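Local coordinates for protein protease Do-like 2, chloroplastic (Arabidopsis thaliana, PDB 4FLN) that acts as a chloroplast serine protease that makes the primary cleavage of the photodamaged D1 protein of photosystem II, at residues B[89-94]-B[120-125]; B[152-157]-B[197-202]. All coordinates share one frame; numbering follows the deposited sequence.

Contact 1: B[89-94]-B[120-125]; sequences NAHCVE and DCDIAL
Asp122 OD1 is gripped by two consecutive backbone amides: His91 N bonds to its syn lone pair at 2.8 Å, while the bond from Ala90 N is strongly bent and weak. The other oxygen, OD2, turns to the imidazole. Asp122 OD2 accepts a hydrogen bond from His91 ND1 at 3.0 Å, again through a syn lone pair, with the ring and carboxylate planes 28° apart. CG of Asp122 lies anti to its backbone N (chi1 -165°), which carries the carboxylate across to this helical turn. A His-carboxylate bond of this kind is the Asp-His part of the catalytic triad in trypsin-like proteases, and His91 and Asp122 are probably the charge-relay pair here, both on the first of the two beta barrels. Asn89 adds a grip on the main chain. Asn89 ND2 meets Asp122 O at 2.9 Å, almost straight at the hydrogen (171°) and in the plane of the amide. Apolar packing continues next to the polar cluster, where Val93 CG2 rests 3.7 Å from Ala124 CB and Ala90 CA reaches the same methyl at 3.8 Å. Ala124 also pairs through its backbone with Thr88 of strand 85-88.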
loop_
_atom_site.group_PDB
_atom_site.type_symbol
_atom_site.label_atom_id
_atom_site.label_comp_id
_atom_site.label_asym_id
_atom_site.label_seq_id
_atom_site.Cartn_x
_atom_site.Cartn_y
_atom_site.Cartn_z
ATOM N N ASN B 89 26.284 -17.982 16.918
ATOM C CA ASN B 89 26.078 -16.545 16.896
ATOM C C ASN B 89 25.573 -16.098 18.253
ATOM O O ASN B 89 24.899 -16.854 18.949
ATOM C CB ASN B 89 25.083 -16.144 15.815
ATOM C CG ASN B 89 25.675 -16.212 14.438
ATOM O OD1 ASN B 89 25.136 -16.867 13.546
ATOM N ND2 ASN B 89 26.801 -15.548 14.252
ATOM N N ALA B 90 25.901 -14.876 18.647
ATOM C CA ALA B 90 25.450 -14.407 19.938
ATOM C C ALA B 90 23.941 -14.175 19.907
ATOM O O ALA B 90 23.250 -14.416 20.889
ATOM C CB ALA B 90 26.193 -13.169 20.331
ATOM N N HIS B 91 23.427 -13.739 18.763
ATOM C CA HIS B 91 22.003 -13.445 18.640
ATOM C C HIS B 91 21.144 -14.704 18.791
ATOM O O HIS B 91 19.971 -14.623 19.157
ATOM C CB HIS B 91 21.682 -12.675 17.350
ATOM C CG HIS B 91 21.483 -13.544 16.142
ATOM N ND1 HIS B 91 22.339 -13.526 15.061
ATOM C CD2 HIS B 91 20.510 -14.435 15.833
ATOM C CE1 HIS B 91 21.907 -14.374 14.145
ATOM N NE2 HIS B 91 20.796 -14.936 14.586
ATOM N N CYS B 92 21.730 -15.868 18.543
ATOM C CA CYS B 92 21.017 -17.124 18.786
ATOM C C CYS B 92 20.684 -17.310 20.272
ATOM O O CYS B 92 19.567 -17.677 20.612
ATOM C CB CYS B 92 21.808 -18.336 18.260
ATOM S SG CYS B 92 22.133 -18.311 16.485
ATOM N N VAL B 93 21.668 -17.081 21.137
ATOM C CA VAL B 93 21.521 -17.257 22.578
ATOM C C VAL B 93 21.229 -15.956 23.317
ATOM O O VAL B 93 21.224 -15.920 24.543
ATOM C CB VAL B 93 22.768 -17.888 23.196
ATOM C CG1 VAL B 93 22.934 -19.316 22.712
ATOM C CG2 VAL B 93 23.995 -17.047 22.874
ATOM N N GLU B 94 21.033 -14.879 22.572
ATOM C CA GLU B 94 20.777 -13.578 23.172
ATOM C C GLU B 94 19.646 -13.619 24.213
ATOM O O GLU B 94 18.617 -14.256 23.995
ATOM C CB GLU B 94 20.466 -12.566 22.072
ATOM C CG GLU B 94 19.487 -11.492 22.468
ATOM C CD GLU B 94 19.334 -10.432 21.391
ATOM O OE1 GLU B 94 18.202 -9.925 21.202
ATOM O OE2 GLU B 94 20.353 -10.107 20.738
ATOM N N ASP B 120 29.341 -7.384 19.286
ATOM C CA ASP B 120 29.620 -6.684 18.032
ATOM C C ASP B 120 30.244 -7.553 16.929
ATOM O O ASP B 120 30.196 -7.192 15.752
ATOM C CB ASP B 120 30.417 -5.382 18.262
ATOM C CG ASP B 120 31.504 -5.527 19.305
ATOM O OD1 ASP B 120 31.436 -6.471 20.113
ATOM O OD2 ASP B 120 32.425 -4.681 19.328
ATOM N N CYS B 121 30.833 -8.682 17.306
ATOM C CA CYS B 121 31.283 -9.668 16.323
ATOM C C CYS B 121 30.272 -10.810 16.163
ATOM O O CYS B 121 30.476 -11.722 15.354
ATOM C CB CYS B 121 32.647 -10.226 16.719
ATOM S SG CYS B 121 32.647 -11.052 18.324
ATOM N N ASP B 122 29.201 -10.753 16.957
ATOM C CA ASP B 122 28.126 -11.756 16.971
ATOM C C ASP B 122 28.574 -13.216 17.095
ATOM O O ASP B 122 28.230 -14.067 16.274
ATOM C CB ASP B 122 27.160 -11.585 15.795
ATOM C CG ASP B 122 25.861 -12.366 15.992
ATOM O OD1 ASP B 122 25.501 -12.650 17.157
ATOM O OD2 ASP B 122 25.204 -12.698 14.985
ATOM N N ILE B 123 29.336 -13.497 18.137
ATOM C CA ILE B 123 29.815 -14.844 18.386
ATOM C C ILE B 123 29.491 -15.240 19.821
ATOM O O ILE B 123 29.486 -14.403 20.725
ATOM C CB ILE B 123 31.346 -14.948 18.134
ATOM C CG1 ILE B 123 31.662 -14.732 16.656
ATOM C CG2 ILE B 123 31.895 -16.295 18.595
ATOM C CD1 ILE B 123 33.139 -14.710 16.361
ATOM N N ALA B 124 29.195 -16.515 20.029
ATOM C CA ALA B 124 29.008 -17.011 21.379
ATOM C C ALA B 124 29.562 -18.414 21.482
ATOM O O ALA B 124 29.499 -19.191 20.529
ATOM C CB ALA B 124 27.549 -16.969 21.786
ATOM N N LEU B 125 30.136 -18.717 22.639
ATOM C CA LEU B 125 30.645 -20.040 22.910
ATOM C C LEU B 125 29.674 -20.696 23.869
ATOM O O LEU B 125 29.080 -20.021 24.706
ATOM C CB LEU B 125 32.032 -19.945 23.529
ATOM C CG LEU B 125 33.103 -20.830 22.899
ATOM C CD1 LEU B 125 33.019 -20.758 21.388
ATOM C CD2 LEU B 125 34.482 -20.411 23.384
#

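Contact 2: B[152-157]-B[197-202]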
loop_
_atom_site.group_PDB
_atom_site.type_symbol
_atom_site.label_atom_id
_atom_site.label_comp_id
_atom_site.label_asym_id
_atom_site.label_seq_id
_atom_site.Cartn_x
_atom_site.Cartn_y
_atom_site.Cartn_z
ATOM N N VAL B 152 32.589 -22.576 -1.276
ATOM C CA VAL B 152 32.150 -22.620 0.119
ATOM C C VAL B 152 30.839 -23.390 0.263
ATOM O O VAL B 152 29.981 -23.337 -0.615
ATOM C CB VAL B 152 31.936 -21.210 0.705
ATOM C CG1 VAL B 152 31.801 -21.285 2.226
ATOM C CG2 VAL B 152 33.074 -20.316 0.346
ATOM N N THR B 153 30.685 -24.119 1.361
ATOM C CA THR B 153 29.373 -24.646 1.709
ATOM C C THR B 153 29.044 -24.249 3.139
ATOM O O THR B 153 29.901 -24.295 4.027
ATOM C CB THR B 153 29.239 -26.189 1.546
ATOM O OG1 THR B 153 29.921 -26.851 2.614
ATOM C CG2 THR B 153 29.803 -26.658 0.227
ATOM N N VAL B 154 27.794 -23.841 3.338
ATOM C CA VAL B 154 27.277 -23.472 4.642
ATOM C C VAL B 154 26.375 -24.599 5.122
ATOM O O VAL B 154 25.526 -25.072 4.371
ATOM C CB VAL B 154 26.475 -22.168 4.528
ATOM C CG1 VAL B 154 25.529 -21.977 5.710
ATOM C CG2 VAL B 154 27.414 -20.991 4.365
ATOM N N VAL B 155 26.569 -25.036 6.362
ATOM C CA VAL B 155 25.769 -26.108 6.953
ATOM C C VAL B 155 25.011 -25.650 8.200
ATOM O O VAL B 155 25.582 -25.024 9.096
ATOM C CB VAL B 155 26.652 -27.308 7.327
ATOM C CG1 VAL B 155 25.838 -28.372 8.018
ATOM C CG2 VAL B 155 27.313 -27.876 6.081
ATOM N N GLY B 156 23.726 -25.974 8.268
ATOM C CA GLY B 156 22.905 -25.532 9.378
ATOM C C GLY B 156 21.527 -26.161 9.431
ATOM O O GLY B 156 21.200 -27.047 8.645
ATOM N N TYR B 157 20.713 -25.703 10.370
ATOM C CA TYR B 157 19.373 -26.239 10.521
ATOM C C TYR B 157 18.320 -25.192 10.193
ATOM O O TYR B 157 18.096 -24.275 10.973
ATOM C CB TYR B 157 19.173 -26.765 11.943
ATOM C CG TYR B 157 20.074 -27.931 12.264
ATOM C CD1 TYR B 157 19.631 -29.236 12.105
ATOM C CD2 TYR B 157 21.371 -27.730 12.706
ATOM C CE1 TYR B 157 20.454 -30.306 12.383
ATOM C CE2 TYR B 157 22.203 -28.795 12.986
ATOM C CZ TYR B 157 21.738 -30.083 12.822
ATOM O OH TYR B 157 22.556 -31.155 13.105
ATOM N N PRO B 197 17.772 -18.178 7.991
ATOM C CA PRO B 197 18.003 -17.628 9.330
ATOM C C PRO B 197 18.383 -18.707 10.325
ATOM O O PRO B 197 19.352 -18.540 11.068
ATOM C CB PRO B 197 16.643 -17.032 9.705
ATOM C CG PRO B 197 15.786 -17.111 8.451
ATOM C CD PRO B 197 16.657 -17.507 7.312
ATOM N N GLY B 198 17.657 -19.816 10.316
ATOM C CA GLY B 198 17.979 -20.930 11.187
ATOM C C GLY B 198 19.379 -21.467 10.948
ATOM O O GLY B 198 19.923 -22.183 11.790
ATOM N N ASN B 199 19.968 -21.124 9.806
ATOM C CA ASN B 199 21.275 -21.668 9.436
ATOM C C ASN B 199 22.511 -21.003 10.036
ATOM O O ASN B 199 23.565 -21.624 10.093
ATOM C CB ASN B 199 21.414 -21.792 7.919
ATOM C CG ASN B 199 20.974 -23.136 7.419
ATOM O OD1 ASN B 199 20.007 -23.708 7.918
ATOM N ND2 ASN B 199 21.698 -23.670 6.454
ATOM N N SER B 200 22.397 -19.750 10.467
ATOM C CA SER B 200 23.450 -19.158 11.290
ATOM C C SER B 200 23.116 -19.684 12.655
ATOM O O SER B 200 21.941 -19.821 12.956
ATOM C CB SER B 200 23.368 -17.626 11.278
ATOM O OG SER B 200 22.152 -17.158 11.834
ATOM N N GLY B 201 24.080 -19.989 13.509
ATOM C CA GLY B 201 25.514 -19.813 13.369
ATOM C C GLY B 201 26.327 -21.069 13.055
ATOM O O GLY B 201 27.382 -21.272 13.655
ATOM N N GLY B 202 25.789 -21.989 12.262
ATOM C CA GLY B 202 26.567 -23.134 11.828
ATOM C C GLY B 202 27.801 -22.774 11.003
ATOM O O GLY B 202 28.048 -21.600 10.710
#
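Asn199 lays its side-chain amide over the peptide between Gly156 and Tyr157, the two flat groups nearly parallel. Asn199 OD1 lies 3.2 Å from Tyr157 N, but directly above the face of the peptide, so the angle is too poor for a hydrogen bond and the two groups meet face to face by packing. Asn199 CG follows at 3.6 Å from Gly156 CA, and ND2 passes the same CA at 3.7 Å, with Val154 CG1 at the margin of the contact. Backbone packing adds to this: with no side chain on Gly156, its CA comes 4.2 Å from Asn199 CA, and the CA of Gly202 makes a CH...O contact of 3.5 Å with Val155 O.

Direct hydrogen bonds across the contact are absent, and the polar link is indirect. Ser77 OG, from the first barrel, bonds both Tyr157 N and Gly198 O, while the side chain of Tyr157 starts away from the loop, and its OH bonds Val50 O. Strand 151-156 also pairs with strand 203-205 just beyond the loop, through Val155 and Pro203.

Within residues 197-202 the chain is held by its own bonds. Gly202 N reaches Asn199 O at 3.1 Å, and Ser200 OG donates to Pro197 O at 3.2 Å, in the plane of that carbonyl. Pro197 O also accepts a weak bond from Ser200 N, as part of a 3-10 turn over residues 197-199.

The Gly-Asn-Ser-Gly-Gly run is the nucleophile loop of a trypsin-like protease, with Ser200 the probable nucleophile. In this family the amides at the positions of Gly198 and Ser200 normally line the oxyanion hole; the weak bond from Ser200 N to the Pro197 carbonyl would be consistent with an unformed hole, as in resting HtrA-type proteases.

Overall arrangement
Contact 1 and contact 2 each bring part of a probable catalytic triad to the cleft between two barrels. Contact 1, on the first barrel, carries the probable histidine and aspartate; contact 2, on the second, carries the probable nucleophile, and their centres lie about 14 Å apart. His91 CE1 comes 3.6 Å from Ser200 OG, and Asn89 OD1 packs against Ser200 CB, so the residue whose amide nitrogen holds Asp122 also borders the serine. Although His91 and Ser200 are neighbours, the serine hydroxyl bonds to Pro197 O of its own loop, with a weak second bond to Gln217 O, an arrangement in keeping with the hexameric resting state of this crystal structure.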